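Local coordinates for phosphoribosylglycinamide synthetase (Anaerococcus prevotii, PDB 4DIM), which probably acts as an ATP-dependent ligase of the ATP-grasp type, with manganese as the likely metal cofactor, at residues R9-Y23 with H32-L46. Numbering follows the deposited sequence.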
ATOM      1  N   ARG A   9     -19.521  -2.959 -16.687  1.00103.15           N
ATOM      2  CA  ARG A   9     -19.517  -3.670 -15.393  1.00 98.84           C
ATOM      3  C   ARG A   9     -18.116  -3.887 -14.828  1.00 96.29           C
ATOM      4  O   ARG A   9     -17.299  -4.559 -15.446  1.00 94.89           O
ATOM      5  CB  ARG A   9     -20.236  -5.036 -15.528  1.00100.62           C
ATOM      6  CG  ARG A   9     -21.715  -4.917 -15.956  1.00103.15           C
ATOM      7  CD  ARG A   9     -22.331  -6.216 -16.453  1.00111.11           C
ATOM      8  NE  ARG A   9     -22.369  -7.266 -15.425  1.00114.16           N
ATOM      9  CZ  ARG A   9     -23.327  -7.419 -14.506  1.00123.22           C
ATOM     10  NH1 ARG A   9     -23.245  -8.397 -13.611  1.00 99.85           N
ATOM     11  NH2 ARG A   9     -24.372  -6.594 -14.473  1.00111.05           N
ATOM     12  N   LEU A  10     -17.862  -3.373 -13.616  1.00 90.09           N
ATOM     13  CA  LEU A  10     -16.559  -3.514 -12.968  1.00 87.10           C
ATOM     14  C   LEU A  10     -16.748  -4.205 -11.680  1.00 87.48           C
ATOM     15  O   LEU A  10     -17.465  -3.674 -10.844  1.00 87.68           O
ATOM     16  CB  LEU A  10     -15.885  -2.130 -12.725  1.00 85.21           C
ATOM     17  CG  LEU A  10     -14.532  -2.135 -11.983  1.00 86.10           C
ATOM     18  CD1 LEU A  10     -13.446  -2.646 -12.845  1.00 85.57           C
ATOM     19  CD2 LEU A  10     -14.200  -0.765 -11.438  1.00 88.36           C
ATOM     20  N   LEU A  11     -16.028  -5.305 -11.459  1.00 81.77           N
ATOM     21  CA  LEU A  11     -16.050  -6.021 -10.188  1.00 80.32           C
ATOM     22  C   LEU A  11     -14.931  -5.463  -9.358  1.00 84.05           C
ATOM     23  O   LEU A  11     -13.777  -5.482  -9.796  1.00 84.12           O
ATOM     24  CB  LEU A  11     -15.890  -7.545 -10.387  1.00 81.67           C
ATOM     25  CG  LEU A  11     -15.485  -8.366  -9.143  1.00 85.18           C
ATOM     26  CD1 LEU A  11     -16.706  -8.654  -8.222  1.00 86.18           C
ATOM     27  CD2 LEU A  11     -14.777  -9.646  -9.549  1.00 87.45           C
ATOM     28  N   ILE A  12     -15.246  -4.923  -8.184  1.00 80.74           N
ATOM     29  CA  ILE A  12     -14.214  -4.406  -7.305  1.00 78.03           C
ATOM     30  C   ILE A  12     -14.005  -5.442  -6.238  1.00 85.56           C
ATOM     31  O   ILE A  12     -14.943  -5.744  -5.508  1.00 87.34           O
ATOM     32  CB  ILE A  12     -14.532  -3.024  -6.737  1.00 78.89           C
ATOM     33  CG1 ILE A  12     -14.587  -1.973  -7.871  1.00 77.97           C
ATOM     34  CG2 ILE A  12     -13.470  -2.665  -5.684  1.00 75.17           C
ATOM     35  CD1 ILE A  12     -15.406  -0.681  -7.531  1.00 78.83           C
ATOM     36  N   LEU A  13     -12.789  -5.986  -6.129  1.00 83.90           N
ATOM     37  CA  LEU A  13     -12.490  -7.019  -5.133  1.00 84.70           C
ATOM     38  C   LEU A  13     -12.197  -6.356  -3.813  1.00 85.51           C
ATOM     39  O   LEU A  13     -11.176  -5.681  -3.689  1.00 85.27           O
ATOM     40  CB  LEU A  13     -11.300  -7.883  -5.555  1.00 85.60           C
ATOM     41  CG  LEU A  13     -11.543  -8.864  -6.688  1.00 92.94           C
ATOM     42  CD1 LEU A  13     -11.486  -8.159  -8.047  1.00 95.32           C
ATOM     43  CD2 LEU A  13     -10.518  -9.946  -6.683  1.00 94.96           C
ATOM     44  N   GLY A  14     -13.119  -6.503  -2.876  1.00 81.98           N
ATOM     45  CA  GLY A  14     -13.036  -5.938  -1.545  1.00 81.65           C
ATOM     46  C   GLY A  14     -13.998  -4.791  -1.416  1.00 89.76           C
ATOM     47  O   GLY A  14     -14.235  -4.095  -2.402  1.00 90.32           O
ATOM     48  N   ALA A  15     -14.584  -4.586  -0.206  1.00 88.75           N
ATOM     49  CA  ALA A  15     -15.488  -3.457   0.038  1.00 87.23           C
ATOM     50  C   ALA A  15     -15.386  -2.945   1.461  1.00 88.78           C
ATOM     51  O   ALA A  15     -16.405  -2.643   2.059  1.00 90.82           O
ATOM     52  CB  ALA A  15     -16.914  -3.828  -0.301  1.00 89.16           C
ATOM     53  N   GLY A  16     -14.159  -2.722   1.936  1.00 84.64           N
ATOM     54  CA  GLY A  16     -13.889  -2.109   3.238  1.00 85.78           C
ATOM     55  C   GLY A  16     -13.953  -0.580   3.251  1.00 93.66           C
ATOM     56  O   GLY A  16     -13.956   0.060   2.202  1.00 88.30           O
ATOM     57  N   ARG A  17     -13.997   0.045   4.452  1.00100.74           N
ATOM     58  CA  ARG A  17     -14.023   1.538   4.568  1.00103.54           C
ATOM     59  C   ARG A  17     -12.898   2.189   3.732  1.00106.15           C
ATOM     60  O   ARG A  17     -13.140   3.170   3.029  1.00106.65           O
ATOM     61  CB  ARG A  17     -13.971   2.029   6.045  1.00105.95           C
ATOM     62  CG  ARG A  17     -12.573   2.183   6.662  1.00118.10           C
ATOM     63  CD  ARG A  17     -12.594   2.222   8.192  1.00126.46           C
ATOM     64  NE  ARG A  17     -11.237   2.111   8.744  1.00141.81           N
ATOM     65  CZ  ARG A  17     -10.934   1.989  10.040  1.00162.02           C
ATOM     66  NH1 ARG A  17     -11.898   1.964  10.961  1.00148.27           N
ATOM     67  NH2 ARG A  17      -9.664   1.894  10.424  1.00148.79           N
ATOM     68  N   GLY A  18     -11.743   1.552   3.690  1.00101.29           N
ATOM     69  CA  GLY A  18     -10.623   2.047   2.896  1.00 99.15           C
ATOM     70  C   GLY A  18     -10.723   1.831   1.404  1.00 99.85           C
ATOM     71  O   GLY A  18      -9.730   2.032   0.711  1.00 98.63           O
ATOM     72  N   GLN A  19     -11.893   1.421   0.867  1.00 95.75           N
ATOM     73  CA  GLN A  19     -12.008   1.173  -0.570  1.00 92.95           C
ATOM     74  C   GLN A  19     -13.173   1.887  -1.236  1.00 93.27           C
ATOM     75  O   GLN A  19     -13.362   1.670  -2.431  1.00 93.04           O
ATOM     76  CB  GLN A  19     -12.119  -0.307  -0.785  1.00 94.58           C
ATOM     77  CG  GLN A  19     -10.851  -1.001  -0.295  1.00114.86           C
ATOM     78  CD  GLN A  19     -10.905  -2.447  -0.593  1.00123.88           C
ATOM     79  OE1 GLN A  19     -11.273  -3.234   0.312  1.00112.45           O
ATOM     80  NE2 GLN A  19     -10.631  -2.783  -1.895  1.00103.01           N
ATOM     81  N   LEU A  20     -13.825   2.866  -0.543  1.00 88.79           N
ATOM     82  CA  LEU A  20     -14.975   3.559  -1.109  1.00 90.07           C
ATOM     83  C   LEU A  20     -14.641   4.571  -2.207  1.00 88.98           C
ATOM     84  O   LEU A  20     -15.560   4.995  -2.905  1.00 89.93           O
ATOM     85  CB  LEU A  20     -15.884   4.213  -0.034  1.00 92.64           C
ATOM     86  CG  LEU A  20     -15.429   5.332   0.898  1.00100.75           C
ATOM     87  CD1 LEU A  20     -15.015   6.650   0.130  1.00103.81           C
ATOM     88  CD2 LEU A  20     -16.568   5.659   1.886  1.00101.68           C
ATOM     89  N   GLY A  21     -13.378   4.933  -2.377  1.00 82.47           N
ATOM     90  CA  GLY A  21     -12.975   5.911  -3.381  1.00 81.58           C
ATOM     91  C   GLY A  21     -13.110   5.396  -4.796  1.00 82.79           C
ATOM     92  O   GLY A  21     -13.491   6.124  -5.723  1.00 82.83           O
ATOM     93  N   LEU A  22     -12.787   4.132  -4.958  1.00 76.86           N
ATOM     94  CA  LEU A  22     -12.903   3.498  -6.243  1.00 77.45           C
ATOM     95  C   LEU A  22     -14.369   3.220  -6.595  1.00 83.77           C
ATOM     96  O   LEU A  22     -14.734   3.305  -7.769  1.00 86.11           O
ATOM     97  CB  LEU A  22     -12.076   2.250  -6.209  1.00 76.74           C
ATOM     98  CG  LEU A  22     -11.911   1.495  -7.457  1.00 83.41           C
ATOM     99  CD1 LEU A  22     -11.217   2.336  -8.525  1.00 87.06           C
ATOM    100  CD2 LEU A  22     -11.128   0.288  -7.181  1.00 84.84           C
ATOM    101  N   TYR A  23     -15.217   2.942  -5.594  1.00 80.19           N
ATOM    102  CA  TYR A  23     -16.656   2.768  -5.793  1.00 80.30           C
ATOM    103  C   TYR A  23     -17.282   4.101  -6.183  1.00 85.28           C
ATOM    104  O   TYR A  23     -18.160   4.162  -7.039  1.00 88.53           O
ATOM    105  CB  TYR A  23     -17.334   2.203  -4.529  1.00 81.60           C
ATOM    106  CG  TYR A  23     -17.110   0.725  -4.319  1.00 82.99           C
ATOM    107  CD1 TYR A  23     -17.958  -0.223  -4.899  1.00 86.36           C
ATOM    108  CD2 TYR A  23     -16.074   0.266  -3.525  1.00 83.00           C
ATOM    109  CE1 TYR A  23     -17.747  -1.591  -4.724  1.00 82.77           C
ATOM    110  CE2 TYR A  23     -15.860  -1.103  -3.330  1.00 84.09           C
ATOM    111  CZ  TYR A  23     -16.723  -2.026  -3.906  1.00 87.21           C
ATOM    112  OH  TYR A  23     -16.509  -3.373  -3.778  1.00 86.72           O
ATOM    113  N   HIS A  32     -21.247   0.276 -13.701  1.00 95.24           N
ATOM    114  CA  HIS A  32     -22.093  -0.607 -12.887  1.00 96.13           C
ATOM    115  C   HIS A  32     -21.175  -1.433 -11.967  1.00 97.27           C
ATOM    116  O   HIS A  32     -20.468  -2.332 -12.428  1.00 97.51           O
ATOM    117  CB  HIS A  32     -22.944  -1.509 -13.799  1.00100.76           C
ATOM    118  CG  HIS A  32     -23.859  -2.413 -13.048  1.00105.33           C
ATOM    119  ND1 HIS A  32     -25.198  -2.114 -12.898  1.00109.69           N
ATOM    120  CD2 HIS A  32     -23.591  -3.574 -12.409  1.00106.04           C
ATOM    121  CE1 HIS A  32     -25.703  -3.105 -12.183  1.00109.28           C
ATOM    122  NE2 HIS A  32     -24.767  -3.999 -11.857  1.00107.50           N
ATOM    123  N   THR A  33     -21.146  -1.113 -10.679  1.00 90.77           N
ATOM    124  CA  THR A  33     -20.206  -1.786  -9.806  1.00 88.23           C
ATOM    125  C   THR A  33     -20.817  -3.040  -9.170  1.00 92.00           C
ATOM    126  O   THR A  33     -22.018  -3.139  -8.916  1.00 91.02           O
ATOM    127  CB  THR A  33     -19.617  -0.822  -8.781  1.00 97.28           C
ATOM    128  OG1 THR A  33     -20.659  -0.148  -8.083  1.00106.01           O
ATOM    129  CG2 THR A  33     -18.739   0.204  -9.432  1.00 95.81           C
ATOM    130  N   ILE A  34     -19.943  -4.020  -8.974  1.00 88.71           N
ATOM    131  CA  ILE A  34     -20.227  -5.280  -8.354  1.00 89.26           C
ATOM    132  C   ILE A  34     -19.241  -5.386  -7.222  1.00 91.57           C
ATOM    133  O   ILE A  34     -18.040  -5.414  -7.482  1.00 88.54           O
ATOM    134  CB  ILE A  34     -20.105  -6.443  -9.365  1.00 94.43           C
ATOM    135  CG1 ILE A  34     -21.096  -6.287 -10.528  1.00 97.28           C
ATOM    136  CG2 ILE A  34     -20.298  -7.797  -8.663  1.00 96.26           C
ATOM    137  CD1 ILE A  34     -20.482  -6.436 -11.782  1.00101.44           C
ATOM    138  N   ALA A  35     -19.734  -5.380  -5.978  1.00 90.37           N
ATOM    139  CA  ALA A  35     -18.908  -5.554  -4.799  1.00 89.84           C
ATOM    140  C   ALA A  35     -18.567  -7.033  -4.590  1.00 98.37           C
ATOM    141  O   ALA A  35     -19.458  -7.811  -4.238  1.00 99.74           O
ATOM    142  CB  ALA A  35     -19.636  -5.018  -3.579  1.00 90.91           C
ATOM    143  N   GLY A  36     -17.310  -7.413  -4.857  1.00 96.68           N
ATOM    144  CA  GLY A  36     -16.810  -8.769  -4.614  1.00 98.57           C
ATOM    145  C   GLY A  36     -16.424  -8.837  -3.144  1.00103.35           C
ATOM    146  O   GLY A  36     -15.377  -8.305  -2.766  1.00100.56           O
ATOM    147  N   THR A  37     -17.290  -9.392  -2.278  1.00101.92           N
ATOM    148  CA  THR A  37     -17.013  -9.312  -0.850  1.00102.23           C
ATOM    149  C   THR A  37     -17.588 -10.476  -0.023  1.00112.81           C
ATOM    150  O   THR A  37     -18.132 -11.438  -0.548  1.00113.51           O
ATOM    151  CB  THR A  37     -17.563  -7.959  -0.336  1.00108.16           C
ATOM    152  OG1 THR A  37     -17.256  -7.810   1.051  1.00104.81           O
ATOM    153  CG2 THR A  37     -19.084  -7.799  -0.550  1.00113.30           C
HETATM  154  N   MSE A  38     -17.391 -10.378   1.289  1.00113.69           N
HETATM  155  CA  MSE A  38     -17.830 -11.348   2.275  1.00118.09           C
HETATM  156  C   MSE A  38     -19.105 -10.763   2.936  1.00125.71           C
HETATM  157  O   MSE A  38     -19.293  -9.544   2.897  1.00123.47           O
HETATM  158  CB  MSE A  38     -16.653 -11.562   3.279  1.00120.43           C
HETATM  159  CG  MSE A  38     -16.333 -13.016   3.670  1.00129.96           C
HETATM  160 SE   MSE A  38     -16.272 -14.341   2.243  0.85140.43          SE
HETATM  161  CE  MSE A  38     -16.520 -15.991   3.314  1.00140.90           C
ATOM    162  N   PRO A  39     -20.002 -11.593   3.503  1.00128.45           N
ATOM    163  CA  PRO A  39     -21.248 -11.079   4.113  1.00132.02           C
ATOM    164  C   PRO A  39     -21.220  -9.676   4.748  1.00140.91           C
ATOM    165  O   PRO A  39     -22.036  -8.826   4.378  1.00141.30           O
ATOM    166  CB  PRO A  39     -21.555 -12.129   5.197  1.00136.19           C
ATOM    167  CG  PRO A  39     -20.603 -13.298   4.936  1.00139.70           C
ATOM    168  CD  PRO A  39     -19.986 -13.059   3.593  1.00132.42           C
ATOM    169  N   ASN A  40     -20.307  -9.437   5.701  1.00139.75           N
ATOM    170  CA  ASN A  40     -20.250  -8.177   6.441  1.00140.23           C
ATOM    171  C   ASN A  40     -19.088  -7.307   5.928  1.00144.69           C
ATOM    172  O   ASN A  40     -17.909  -7.655   6.099  1.00144.17           O
ATOM    173  CB  ASN A  40     -20.133  -8.474   7.952  1.00142.65           C
ATOM    174  CG  ASN A  40     -21.079  -9.564   8.463  1.00149.70           C
ATOM    175  OD1 ASN A  40     -20.658 -10.478   9.187  1.00145.99           O
ATOM    176  ND2 ASN A  40     -22.374  -9.516   8.107  1.00128.88           N
ATOM    177  N   ALA A  41     -19.443  -6.195   5.249  1.00140.99           N
ATOM    178  CA  ALA A  41     -18.491  -5.241   4.653  1.00137.97           C
ATOM    179  C   ALA A  41     -18.944  -3.799   4.920  1.00142.57           C
ATOM    180  O   ALA A  41     -19.936  -3.592   5.625  1.00144.93           O
ATOM    181  CB  ALA A  41     -18.396  -5.492   3.161  1.00137.08           C
ATOM    182  N   HIS A  42     -18.241  -2.808   4.354  1.00136.53           N
ATOM    183  CA  HIS A  42     -18.593  -1.405   4.577  1.00136.90           C
ATOM    184  C   HIS A  42     -19.912  -1.030   3.881  1.00139.87           C
ATOM    185  O   HIS A  42     -20.030  -1.244   2.680  1.00138.31           O
ATOM    186  CB  HIS A  42     -17.470  -0.506   4.082  1.00136.34           C
ATOM    187  CG  HIS A  42     -17.380   0.783   4.818  1.00141.47           C
ATOM    188  ND1 HIS A  42     -17.453   1.995   4.159  1.00143.50           N
ATOM    189  CD2 HIS A  42     -17.181   1.009   6.134  1.00145.19           C
ATOM    190  CE1 HIS A  42     -17.299   2.920   5.094  1.00144.28           C
ATOM    191  NE2 HIS A  42     -17.140   2.370   6.298  1.00145.75           N
ATOM    192  N   LYS A  43     -20.889  -0.465   4.633  1.00136.65           N
ATOM    193  CA  LYS A  43     -22.218  -0.092   4.118  1.00136.93           C
ATOM    194  C   LYS A  43     -22.143   1.018   3.021  1.00138.04           C
ATOM    195  O   LYS A  43     -22.645   0.765   1.921  1.00137.20           O
ATOM    196  CB  LYS A  43     -23.163   0.310   5.269  1.00142.32           C
ATOM    197  CG  LYS A  43     -23.553  -0.870   6.182  1.00156.16           C
ATOM    198  CD  LYS A  43     -24.296  -0.417   7.457  1.00165.60           C
ATOM    199  CE  LYS A  43     -24.035  -1.267   8.688  1.00173.32           C
ATOM    200  NZ  LYS A  43     -24.847  -2.511   8.715  1.00183.14           N
ATOM    201  N   PRO A  44     -21.470   2.189   3.226  1.00132.93           N
ATOM    202  CA  PRO A  44     -21.361   3.192   2.135  1.00131.54           C
ATOM    203  C   PRO A  44     -20.774   2.657   0.808  1.00132.60           C
ATOM    204  O   PRO A  44     -21.171   3.152  -0.250  1.00132.62           O
ATOM    205  CB  PRO A  44     -20.447   4.266   2.726  1.00132.86           C
ATOM    206  CG  PRO A  44     -20.589   4.138   4.172  1.00139.09           C
ATOM    207  CD  PRO A  44     -20.853   2.689   4.469  1.00134.85           C
ATOM    208  N   CYS A  45     -19.855   1.648   0.845  1.00126.07           N
ATOM    209  CA  CYS A  45     -19.335   0.998  -0.375  1.00123.43           C
ATOM    210  C   CYS A  45     -20.480   0.209  -1.025  1.00130.62           C
ATOM    211  O   CYS A  45     -20.684   0.305  -2.237  1.00129.35           O
ATOM    212  CB  CYS A  45     -18.142   0.085  -0.073  1.00121.20           C
ATOM    213  SG  CYS A  45     -16.639   0.941   0.499  1.00122.88           S
ATOM    214  N   LEU A  46     -21.249  -0.550  -0.193  1.00131.17           N
ATOM    215  CA  LEU A  46     -22.399  -1.360  -0.635  1.00133.02           C
ATOM    216  C   LEU A  46     -23.550  -0.477  -1.111  1.00135.81           C
ATOM    217  O   LEU A  46     -24.338  -0.908  -1.957  1.00136.98           O
ATOM    218  CB  LEU A  46     -22.909  -2.298   0.487  1.00134.89           C
ATOM    219  CG  LEU A  46     -21.922  -3.335   1.064  1.00138.97           C
ATOM    220  CD1 LEU A  46     -22.642  -4.312   1.989  1.00143.82           C
ATOM    221  CD2 LEU A  46     -21.167  -4.071  -0.028  1.00137.94           C
TER
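H32 starts the second strand beside R9. Its ring and the R9 guanidinium run side by side, their planes 22° apart. R9 forms a salt bridge to E51, and H32 NE2 hydrogen-bonds the same carboxylate. R9 NH1 also bonds L70 O. H32 O accepts L10 N at 3.0 Å. T33 sets its methyl CG2 against I12 CD1. I34 bonds L10 O through its N and I12 N through its O, the latter nearly straight on to the carbonyl. Its CD1 lies over one face of the R9 guanidinium, toward the rim, and its CG2 meets L11 CD1 at 3.7 Å. A35 places its CB 3.5 Å from Y23 OH, and that hydroxyl donates to G14 O. G36 gives its N to I12 O and takes G14 N. L11 CD1 lies 3.6 Å from G36 CA. H42, the N-cap of helix 43-48, sends its N to A15 O at 2.9 Å. With CG anti to its backbone N (chi1 -151°), its ring is sandwiched: R17 CA sits over the centre of one face, and P44 CD lies over the other, nearer the rim. C45 puts SG 3.4 Å from L20 CB and CB over one face of the Y23 ring; I12 CD1 fills the opposite face. An alanine in place of Y23 would probably leave a gap between I12 and C45 and deprive G14 O of its hydroxyl partner. Strand 9-13, helix 20-29 and strand 32-37 form a parallel beta-alpha-beta unit, with a glycine-rich turn after the first strand, consistent with a Rossmann-like N-terminal domain as in ATP-grasp relatives.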